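LP04448p (Drosophila melanogaster, PDB 2QK2) probably binds tubulin through its TOG domains, as an XMAP215-family protein (Mini spindles) that tracks microtubule plus ends. Local coordinates at residues C99-F107 / L118-Y126; S151-T162 / S195-L206. All coordinates share one frame; numbering follows the deposited sequence.

Contact 1. Residues C99-F107 / L118-Y126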
loop_
_atom_site.group_PDB
_atom_site.type_symbol
_atom_site.label_atom_id
_atom_site.label_comp_id
_atom_site.label_asym_id
_atom_site.label_seq_id
_atom_site.Cartn_x
_atom_site.Cartn_y
_atom_site.Cartn_z
ATOM N N CYS A 99 0.852 0.164 10.049
ATOM C CA CYS A 99 0.104 0.886 9.023
ATOM C C CYS A 99 -0.641 -0.008 8.034
ATOM O O CYS A 99 -1.791 0.260 7.697
ATOM C CB CYS A 99 1.035 1.797 8.216
ATOM S SG CYS A 99 1.651 3.257 9.078
ATOM N N VAL A 100 0.023 -1.061 7.561
ATOM C CA VAL A 100 -0.558 -1.955 6.557
ATOM C C VAL A 100 -1.986 -2.444 6.821
ATOM O O VAL A 100 -2.868 -2.258 5.982
ATOM C CB VAL A 100 0.389 -3.158 6.288
ATOM C CG1 VAL A 100 -0.300 -4.196 5.400
ATOM C CG2 VAL A 100 1.667 -2.657 5.603
ATOM N N PRO A 101 -2.235 -3.077 7.977
ATOM C CA PRO A 101 -3.582 -3.568 8.290
ATOM C C PRO A 101 -4.655 -2.471 8.255
ATOM O O PRO A 101 -5.749 -2.681 7.733
ATOM C CB PRO A 101 -3.417 -4.155 9.693
ATOM C CG PRO A 101 -1.994 -4.617 9.695
ATOM C CD PRO A 101 -1.276 -3.477 9.020
ATOM N N SER A 102 -4.334 -1.307 8.817
ATOM C CA SER A 102 -5.271 -0.182 8.860
ATOM C C SER A 102 -5.609 0.322 7.466
ATOM O O SER A 102 -6.770 0.595 7.157
ATOM C CB SER A 102 -4.686 0.976 9.678
ATOM O OG SER A 102 -4.333 0.549 10.980
ATOM N N LEU A 103 -4.589 0.464 6.630
ATOM C CA LEU A 103 -4.799 0.934 5.268
ATOM C C LEU A 103 -5.662 -0.045 4.465
ATOM O O LEU A 103 -6.612 0.369 3.792
ATOM C CB LEU A 103 -3.454 1.150 4.573
ATOM C CG LEU A 103 -2.671 2.371 5.082
ATOM C CD1 LEU A 103 -1.249 2.344 4.540
ATOM C CD2 LEU A 103 -3.387 3.656 4.652
ATOM N N LEU A 104 -5.342 -1.335 4.539
ATOM C CA LEU A 104 -6.100 -2.350 3.805
ATOM C C LEU A 104 -7.582 -2.343 4.181
ATOM O O LEU A 104 -8.451 -2.378 3.309
ATOM C CB LEU A 104 -5.512 -3.745 4.049
ATOM C CG LEU A 104 -4.129 -3.998 3.437
ATOM C CD1 LEU A 104 -3.594 -5.351 3.892
ATOM C CD2 LEU A 104 -4.219 -3.930 1.921
ATOM N N GLU A 105 -7.869 -2.298 5.478
ATOM C CA GLU A 105 -9.252 -2.281 5.942
ATOM C C GLU A 105 -10.008 -1.038 5.488
ATOM O O GLU A 105 -11.227 -1.072 5.307
ATOM C CB GLU A 105 -9.297 -2.382 7.464
ATOM C CG GLU A 105 -9.232 -3.811 7.970
ATOM C CD GLU A 105 -9.036 -3.892 9.471
ATOM O OE1 GLU A 105 -9.625 -3.053 10.192
ATOM O OE2 GLU A 105 -8.303 -4.804 9.927
ATOM N N LYS A 106 -9.285 0.059 5.294
ATOM C CA LYS A 106 -9.919 1.292 4.870
ATOM C C LYS A 106 -10.360 1.229 3.409
ATOM O O LYS A 106 -11.062 2.120 2.924
ATOM C CB LYS A 106 -8.980 2.480 5.110
ATOM C CG LYS A 106 -9.646 3.834 4.919
ATOM C CD LYS A 106 -10.911 3.976 5.779
ATOM C CE LYS A 106 -11.672 5.243 5.409
ATOM N NZ LYS A 106 -12.952 5.385 6.154
ATOM N N PHE A 107 -9.959 0.174 2.699
ATOM C CA PHE A 107 -10.370 0.033 1.308
ATOM C C PHE A 107 -11.858 -0.292 1.205
ATOM O O PHE A 107 -12.367 -0.565 0.119
ATOM C CB PHE A 107 -9.529 -1.026 0.582
ATOM C CG PHE A 107 -8.243 -0.483 0.018
ATOM C CD1 PHE A 107 -7.018 -1.023 0.389
ATOM C CD2 PHE A 107 -8.260 0.596 -0.863
ATOM C CE1 PHE A 107 -5.827 -0.495 -0.107
ATOM C CE2 PHE A 107 -7.076 1.131 -1.364
ATOM C CZ PHE A 107 -5.856 0.584 -0.986
ATOM N N LEU A 118 -5.063 6.033 -0.692
ATOM C CA LEU A 118 -4.751 4.827 0.075
ATOM C C LEU A 118 -3.740 3.965 -0.681
ATOM O O LEU A 118 -2.797 3.437 -0.083
ATOM C CB LEU A 118 -6.014 4.008 0.349
ATOM C CG LEU A 118 -7.033 4.593 1.324
ATOM C CD1 LEU A 118 -8.226 3.650 1.445
ATOM C CD2 LEU A 118 -6.387 4.800 2.681
ATOM N N ARG A 119 -3.938 3.815 -1.991
ATOM C CA ARG A 119 -3.014 3.023 -2.799
ATOM C C ARG A 119 -1.618 3.634 -2.728
ATOM O O ARG A 119 -0.634 2.931 -2.515
ATOM C CB ARG A 119 -3.466 2.977 -4.260
ATOM C CG ARG A 119 -4.698 2.128 -4.519
ATOM C CD ARG A 119 -5.041 2.120 -6.009
ATOM N NE ARG A 119 -6.237 1.331 -6.288
ATOM C CZ ARG A 119 -6.840 1.287 -7.473
ATOM N NH1 ARG A 119 -6.352 1.987 -8.490
ATOM N NH2 ARG A 119 -7.940 0.562 -7.637
ATOM N N GLU A 120 -1.534 4.947 -2.914
ATOM C CA GLU A 120 -0.244 5.626 -2.859
ATOM C C GLU A 120 0.433 5.378 -1.520
ATOM O O GLU A 120 1.629 5.090 -1.461
ATOM C CB GLU A 120 -0.412 7.130 -3.055
ATOM C CG GLU A 120 -0.695 7.539 -4.472
ATOM C CD GLU A 120 -0.815 9.044 -4.611
ATOM O OE1 GLU A 120 0.094 9.757 -4.129
ATOM O OE2 GLU A 120 -1.811 9.512 -5.202
ATOM N N ALA A 121 -0.343 5.483 -0.447
ATOM C CA ALA A 121 0.193 5.286 0.889
ATOM C C ALA A 121 0.692 3.869 1.116
ATOM O O ALA A 121 1.839 3.675 1.520
ATOM C CB ALA A 121 -0.859 5.645 1.943
ATOM N N ILE A 122 -0.149 2.872 0.860
ATOM C CA ILE A 122 0.293 1.507 1.094
ATOM C C ILE A 122 1.439 1.103 0.164
ATOM O O ILE A 122 2.307 0.319 0.554
ATOM C CB ILE A 122 -0.888 0.493 1.012
ATOM C CG1 ILE A 122 -0.472 -0.820 1.682
ATOM C CG2 ILE A 122 -1.297 0.241 -0.434
ATOM C CD1 ILE A 122 -1.624 -1.751 1.953
ATOM N N ASP A 123 1.468 1.657 -1.047
ATOM C CA ASP A 123 2.541 1.341 -1.987
ATOM C C ASP A 123 3.882 1.918 -1.498
ATOM O O ASP A 123 4.914 1.239 -1.530
ATOM C CB ASP A 123 2.220 1.891 -3.386
ATOM C CG ASP A 123 1.134 1.077 -4.114
ATOM O OD1 ASP A 123 0.643 0.069 -3.561
ATOM O OD2 ASP A 123 0.775 1.452 -5.249
ATOM N N ALA A 124 3.864 3.170 -1.045
ATOM C CA ALA A 124 5.077 3.809 -0.553
ATOM C C ALA A 124 5.570 3.072 0.689
ATOM O O ALA A 124 6.764 2.882 0.877
ATOM C CB ALA A 124 4.802 5.281 -0.229
ATOM N N ILE A 125 4.638 2.639 1.527
ATOM C CA ILE A 125 4.991 1.925 2.742
ATOM C C ILE A 125 5.585 0.554 2.430
ATOM O O ILE A 125 6.527 0.106 3.096
ATOM C CB ILE A 125 3.760 1.787 3.660
ATOM C CG1 ILE A 125 3.344 3.181 4.150
ATOM C CG2 ILE A 125 4.073 0.863 4.837
ATOM C CD1 ILE A 125 2.171 3.184 5.100
ATOM N N TYR A 126 5.051 -0.106 1.405
ATOM C CA TYR A 126 5.556 -1.422 1.016
ATOM C C TYR A 126 7.053 -1.376 0.712
ATOM O O TYR A 126 7.796 -2.295 1.056
ATOM C CB TYR A 126 4.815 -1.944 -0.219
ATOM C CG TYR A 126 5.370 -3.261 -0.716
ATOM C CD1 TYR A 126 5.231 -4.422 0.042
ATOM C CD2 TYR A 126 6.083 -3.335 -1.915
ATOM C CE1 TYR A 126 5.793 -5.630 -0.372
ATOM C CE2 TYR A 126 6.651 -4.542 -2.344
ATOM C CZ TYR A 126 6.502 -5.684 -1.561
ATOM O OH TYR A 126 7.080 -6.878 -1.946
#

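Contact 2. Residues S151-T162 / S195-L206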
loop_
_atom_site.group_PDB
_atom_site.type_symbol
_atom_site.label_atom_id
_atom_site.label_comp_id
_atom_site.label_asym_id
_atom_site.label_seq_id
_atom_site.Cartn_x
_atom_site.Cartn_y
_atom_site.Cartn_z
ATOM N N SER A 151 -10.611 -6.960 -3.332
ATOM C CA SER A 151 -10.114 -6.511 -4.623
ATOM C C SER A 151 -8.872 -5.631 -4.498
ATOM O O SER A 151 -7.856 -5.887 -5.145
ATOM C CB SER A 151 -11.206 -5.742 -5.371
ATOM O OG SER A 151 -10.695 -5.213 -6.581
ATOM N N GLU A 152 -8.957 -4.592 -3.670
ATOM C CA GLU A 152 -7.827 -3.680 -3.497
ATOM C C GLU A 152 -6.629 -4.382 -2.870
ATOM O O GLU A 152 -5.486 -4.003 -3.120
ATOM C CB GLU A 152 -8.230 -2.468 -2.656
ATOM C CG GLU A 152 -9.185 -1.485 -3.360
ATOM C CD GLU A 152 -8.580 -0.835 -4.602
ATOM O OE1 GLU A 152 -7.370 -0.504 -4.587
ATOM O OE2 GLU A 152 -9.322 -0.636 -5.593
ATOM N N THR A 153 -6.883 -5.407 -2.062
ATOM C CA THR A 153 -5.784 -6.140 -1.452
ATOM C C THR A 153 -5.066 -6.910 -2.564
ATOM O O THR A 153 -3.838 -6.920 -2.628
ATOM C CB THR A 153 -6.277 -7.136 -0.376
ATOM O OG1 THR A 153 -6.916 -6.419 0.688
ATOM C CG2 THR A 153 -5.105 -7.921 0.202
ATOM N N ALA A 154 -5.835 -7.536 -3.452
ATOM C CA ALA A 154 -5.246 -8.290 -4.557
ATOM C C ALA A 154 -4.487 -7.358 -5.490
ATOM O O ALA A 154 -3.423 -7.707 -5.988
ATOM C CB ALA A 154 -6.336 -9.039 -5.338
ATOM N N LEU A 155 -5.038 -6.175 -5.739
ATOM C CA LEU A 155 -4.380 -5.209 -6.615
ATOM C C LEU A 155 -3.104 -4.690 -5.948
ATOM O O LEU A 155 -2.102 -4.408 -6.621
ATOM C CB LEU A 155 -5.324 -4.051 -6.934
ATOM C CG LEU A 155 -6.523 -4.418 -7.829
ATOM C CD1 LEU A 155 -7.443 -3.210 -7.972
ATOM C CD2 LEU A 155 -6.023 -4.883 -9.202
ATOM N N PHE A 156 -3.143 -4.558 -4.626
ATOM C CA PHE A 156 -1.964 -4.109 -3.880
ATOM C C PHE A 156 -0.841 -5.131 -4.096
ATOM O O PHE A 156 0.308 -4.771 -4.332
ATOM C CB PHE A 156 -2.287 -3.996 -2.386
ATOM C CG PHE A 156 -1.065 -4.002 -1.500
ATOM C CD1 PHE A 156 -0.114 -2.994 -1.598
ATOM C CD2 PHE A 156 -0.867 -5.026 -0.578
ATOM C CE1 PHE A 156 1.023 -3.002 -0.787
ATOM C CE2 PHE A 156 0.266 -5.046 0.239
ATOM C CZ PHE A 156 1.210 -4.031 0.133
ATOM N N ILE A 157 -1.187 -6.411 -4.012
ATOM C CA ILE A 157 -0.218 -7.487 -4.220
ATOM C C ILE A 157 0.372 -7.421 -5.635
ATOM O O ILE A 157 1.584 -7.596 -5.828
ATOM C CB ILE A 157 -0.884 -8.862 -3.983
ATOM C CG1 ILE A 157 -1.265 -8.995 -2.500
ATOM C CG2 ILE A 157 0.048 -9.989 -4.404
ATOM C CD1 ILE A 157 -2.076 -10.235 -2.179
ATOM N N ALA A 158 -0.480 -7.155 -6.621
ATOM C CA ALA A 158 -0.031 -7.057 -8.007
ATOM C C ALA A 158 0.995 -5.936 -8.168
ATOM O O ALA A 158 2.076 -6.148 -8.719
ATOM C CB ALA A 158 -1.226 -6.810 -8.936
ATOM N N ARG A 159 0.655 -4.738 -7.696
ATOM C CA ARG A 159 1.577 -3.614 -7.805
ATOM C C ARG A 159 2.852 -3.896 -7.010
ATOM O O ARG A 159 3.959 -3.617 -7.473
ATOM C CB ARG A 159 0.918 -2.325 -7.306
ATOM C CG ARG A 159 -0.310 -1.894 -8.110
ATOM C CD ARG A 159 -0.731 -0.455 -7.773
ATOM N NE ARG A 159 -0.964 -0.261 -6.343
ATOM C CZ ARG A 159 -2.075 -0.603 -5.692
ATOM N NH1 ARG A 159 -3.094 -1.166 -6.336
ATOM N NH2 ARG A 159 -2.160 -0.390 -4.382
ATOM N N ALA A 160 2.701 -4.477 -5.825
ATOM C CA ALA A 160 3.860 -4.799 -4.987
ATOM C C ALA A 160 4.828 -5.757 -5.701
ATOM O O ALA A 160 6.047 -5.551 -5.704
ATOM C CB ALA A 160 3.393 -5.424 -3.669
ATOM N N LEU A 161 4.274 -6.804 -6.308
ATOM C CA LEU A 161 5.077 -7.801 -7.006
ATOM C C LEU A 161 5.937 -7.223 -8.130
ATOM O O LEU A 161 7.037 -7.721 -8.386
ATOM C CB LEU A 161 4.173 -8.920 -7.542
ATOM C CG LEU A 161 3.573 -9.832 -6.463
ATOM C CD1 LEU A 161 2.522 -10.757 -7.077
ATOM C CD2 LEU A 161 4.680 -10.653 -5.807
ATOM N N THR A 162 5.456 -6.172 -8.789
ATOM C CA THR A 162 6.226 -5.559 -9.868
ATOM C C THR A 162 7.492 -4.891 -9.328
ATOM O O THR A 162 8.371 -4.500 -10.098
ATOM C CB THR A 162 5.418 -4.483 -10.624
ATOM O OG1 THR A 162 5.138 -3.394 -9.740
ATOM C CG2 THR A 162 4.112 -5.057 -11.158
ATOM N N SER A 195 -9.163 -8.704 -10.118
ATOM C CA SER A 195 -8.023 -8.251 -9.326
ATOM C C SER A 195 -7.144 -9.440 -8.948
ATOM O O SER A 195 -5.917 -9.359 -9.005
ATOM C CB SER A 195 -8.515 -7.525 -8.072
ATOM O OG SER A 195 -9.221 -6.345 -8.426
ATOM N N SER A 196 -7.771 -10.552 -8.578
ATOM C CA SER A 196 -7.018 -11.743 -8.212
ATOM C C SER A 196 -6.248 -12.278 -9.418
ATOM O O SER A 196 -5.113 -12.743 -9.284
ATOM C CB SER A 196 -7.959 -12.828 -7.684
ATOM O OG SER A 196 -8.658 -12.369 -6.542
ATOM N N ALA A 197 -6.869 -12.218 -10.594
ATOM C CA ALA A 197 -6.220 -12.690 -11.813
ATOM C C ALA A 197 -5.002 -11.820 -12.114
ATOM O O ALA A 197 -3.960 -12.323 -12.539
ATOM C CB ALA A 197 -7.202 -12.637 -12.993
ATOM N N GLU A 198 -5.139 -10.514 -11.898
ATOM C CA GLU A 198 -4.034 -9.591 -12.156
ATOM C C GLU A 198 -2.851 -9.882 -11.239
ATOM O O GLU A 198 -1.697 -9.861 -11.672
ATOM C CB GLU A 198 -4.485 -8.140 -11.971
ATOM C CG GLU A 198 -3.482 -7.133 -12.520
ATOM C CD GLU A 198 -4.014 -5.713 -12.530
ATOM O OE1 GLU A 198 -5.244 -5.532 -12.630
ATOM O OE2 GLU A 198 -3.198 -4.774 -12.459
ATOM N N ALA A 199 -3.142 -10.173 -9.975
ATOM C CA ALA A 199 -2.099 -10.476 -9.004
ATOM C C ALA A 199 -1.411 -11.792 -9.362
ATOM O O ALA A 199 -0.180 -11.905 -9.306
ATOM C CB ALA A 199 -2.701 -10.564 -7.596
ATOM N N LEU A 200 -2.215 -12.788 -9.723
ATOM C CA LEU A 200 -1.692 -14.101 -10.090
ATOM C C LEU A 200 -0.818 -14.013 -11.340
ATOM O O LEU A 200 0.250 -14.623 -11.406
ATOM C CB LEU A 200 -2.847 -15.078 -10.333
ATOM C CG LEU A 200 -3.243 -16.130 -9.287
ATOM C CD1 LEU A 200 -2.383 -16.042 -8.038
ATOM C CD2 LEU A 200 -4.710 -15.965 -8.966
ATOM N N GLY A 201 -1.278 -13.253 -12.329
ATOM C CA GLY A 201 -0.516 -13.108 -13.556
ATOM C C GLY A 201 0.810 -12.416 -13.301
ATOM O O GLY A 201 1.840 -12.771 -13.883
ATOM N N THR A 202 0.793 -11.420 -12.421
ATOM C CA THR A 202 2.014 -10.693 -12.107
ATOM C C THR A 202 2.959 -11.635 -11.371
ATOM O O THR A 202 4.170 -11.614 -11.592
ATOM C CB THR A 202 1.708 -9.450 -11.238
ATOM O OG1 THR A 202 0.717 -8.649 -11.895
ATOM C CG2 THR A 202 2.967 -8.613 -11.038
ATOM N N LEU A 203 2.398 -12.475 -10.506
ATOM C CA LEU A 203 3.198 -13.431 -9.756
ATOM C C LEU A 203 3.934 -14.383 -10.697
ATOM O O LEU A 203 5.090 -14.726 -10.453
ATOM C CB LEU A 203 2.316 -14.239 -8.804
ATOM C CG LEU A 203 3.056 -15.274 -7.951
ATOM C CD1 LEU A 203 4.062 -14.565 -7.043
ATOM C CD2 LEU A 203 2.057 -16.066 -7.118
ATOM N N ILE A 204 3.262 -14.818 -11.762
ATOM C CA ILE A 204 3.877 -15.724 -12.731
ATOM C C ILE A 204 4.965 -14.974 -13.500
ATOM O O ILE A 204 6.046 -15.516 -13.768
ATOM C CB ILE A 204 2.838 -16.276 -13.747
ATOM C CG1 ILE A 204 1.755 -17.079 -13.019
ATOM C CG2 ILE A 204 3.537 -17.162 -14.767
ATOM C CD1 ILE A 204 0.689 -17.638 -13.951
ATOM N N LYS A 205 4.669 -13.727 -13.855
ATOM C CA LYS A 205 5.621 -12.879 -14.563
ATOM C C LYS A 205 6.926 -12.782 -13.772
ATOM O O LYS A 205 8.013 -12.842 -14.341
ATOM C CB LYS A 205 5.046 -11.472 -14.738
ATOM C CG LYS A 205 5.022 -10.978 -16.171
ATOM C CD LYS A 205 6.417 -10.834 -16.749
ATOM C CE LYS A 205 6.367 -10.768 -18.275
ATOM N NZ LYS A 205 5.326 -9.827 -18.799
ATOM N N LEU A 206 6.814 -12.648 -12.455
ATOM C CA LEU A 206 7.989 -12.522 -11.598
ATOM C C LEU A 206 8.696 -13.827 -11.238
ATOM O O LEU A 206 9.924 -13.898 -11.278
ATOM C CB LEU A 206 7.614 -11.808 -10.294
ATOM C CG LEU A 206 8.741 -11.615 -9.266
ATOM C CD1 LEU A 206 9.685 -10.525 -9.752
ATOM C CD2 LEU A 206 8.159 -11.237 -7.911
#

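Contact 1. Residues C99-F107 / L118-Y126
Within the all-helical, HEAT-repeat-like TOG domain, helix 93-105 and helix 112-126 follow one another in the chain and pack as an antiparallel pair, their segment axes 10.0 Å apart at an angle of 157°. Leu103 is the knob of this interface, set in a hole made by Leu118, Ala121, Ile122 and Ile125. Its two methyls part the work: CD2 turns to Leu118, while CD1 lies over the backbone of Ile122 and meets Ile125 CD1 tip to tip at 3.6 Å. The same Ile125 methyl also rests on Cys99, with Ile125 CD1 3.6 Å from Cys99 CB, so a single methyl joins two successive turns of the facing helix. Ile122 directs its longer branch at Leu104: with CG1 anti to the backbone N (chi1 -162°), CD1 is carried to the Leu104 side chain, which it meets at about a right angle. The 3.4 Å between Ile122 CD1 and Leu104 CD2 is tighter than usual for two methyl carbons.

Toward Lys106 and Phe107, Leu118 becomes the main partner. Its CD1 comes within 3.5 Å of Lys106 O, and both its methyls touch Lys106 CG, the two side chains meeting at about a right angle. Arg119 brings its backbone N to the edge of the Phe107 ring and sets CG near CZ, then sends its guanidinium on to a salt bridge with Glu152 of helix 147-161. Against that ring Leu118 makes an off-centre CH-pi contact, its CD1 4.2 Å from the Phe107 centroid and 29° off the ring normal.

Contact 2. Residues S151-T162 / S195-L206
Ser151 and Ser195 join their hydroxyls in a short hydrogen bond, OG to OG 2.6 Å, where the two helix segments run nearly parallel. Beside it Leu155 lays its branch point against the Ser195 hydroxyl, with Leu155 CG 3.4 Å from Ser195 OG, and extends CD2 to the carboxylate of Glu198. Small residues bring the backbones together: Ala199 CB sits 3.4 Å from Ala154 O, and Ala158 CB 3.8 Å from Ala199 CA. Farther along, Leu161 is a knob among Ala199, Thr202, Leu203 and Leu206. Its CD1 bears on the backbone between Ala199 O and Leu203 N, whereas CD2 is equally near Leu203 CD1 and Leu206 CD2, the leucine side chains crossing obliquely.

The methyl of Thr202 lies against Leu161 CB and the backbone, Thr202 CG2 being 3.5 Å from Ala158 O. With OG1 beside the backbone N (chi1 -54°), CG2 is anti to that N and faces the other helix, while OG1 bonds back to Glu198 O at 2.7 Å. That carbonyl also accepts Thr202 N, the two donors arriving from opposite faces of its plane. Farther out, Ser195 OG has a second partner in Thr191 O, and Leu181 of helix 171-185 packs on Ala199.

The alanines bring the segment axes to 7.9 Å, while the serine hydroxyls pair at a buried end; Thr202 OG1, bonded within its own helix, needs no polar partner across the interface.

Overall arrangement
Contact 1 closes before contact 2 opens along the chain, and their centres lie about 15 Å apart within the same TOG domain. Contact 1 pairs sequential helices 93-105 and 112-126 near the centre of the chain; contact 2 sets helix 147-161 beside helix 190-207, with helix 171-185 between them in sequence. Helix 147-161 joins the two, since it also packs on helix 112-126: the 118-126 segment adds a second salt bridge, Asp123 to Arg159, to that of Arg119, while Phe107 and Tyr126 pack on Glu152 and Ala160, respectively. Antiparallel pairing and near-parallel stacking thus combine into one continuous layered solenoid, consistent with the HEAT-repeat build of a TOG domain, which probably binds tubulin.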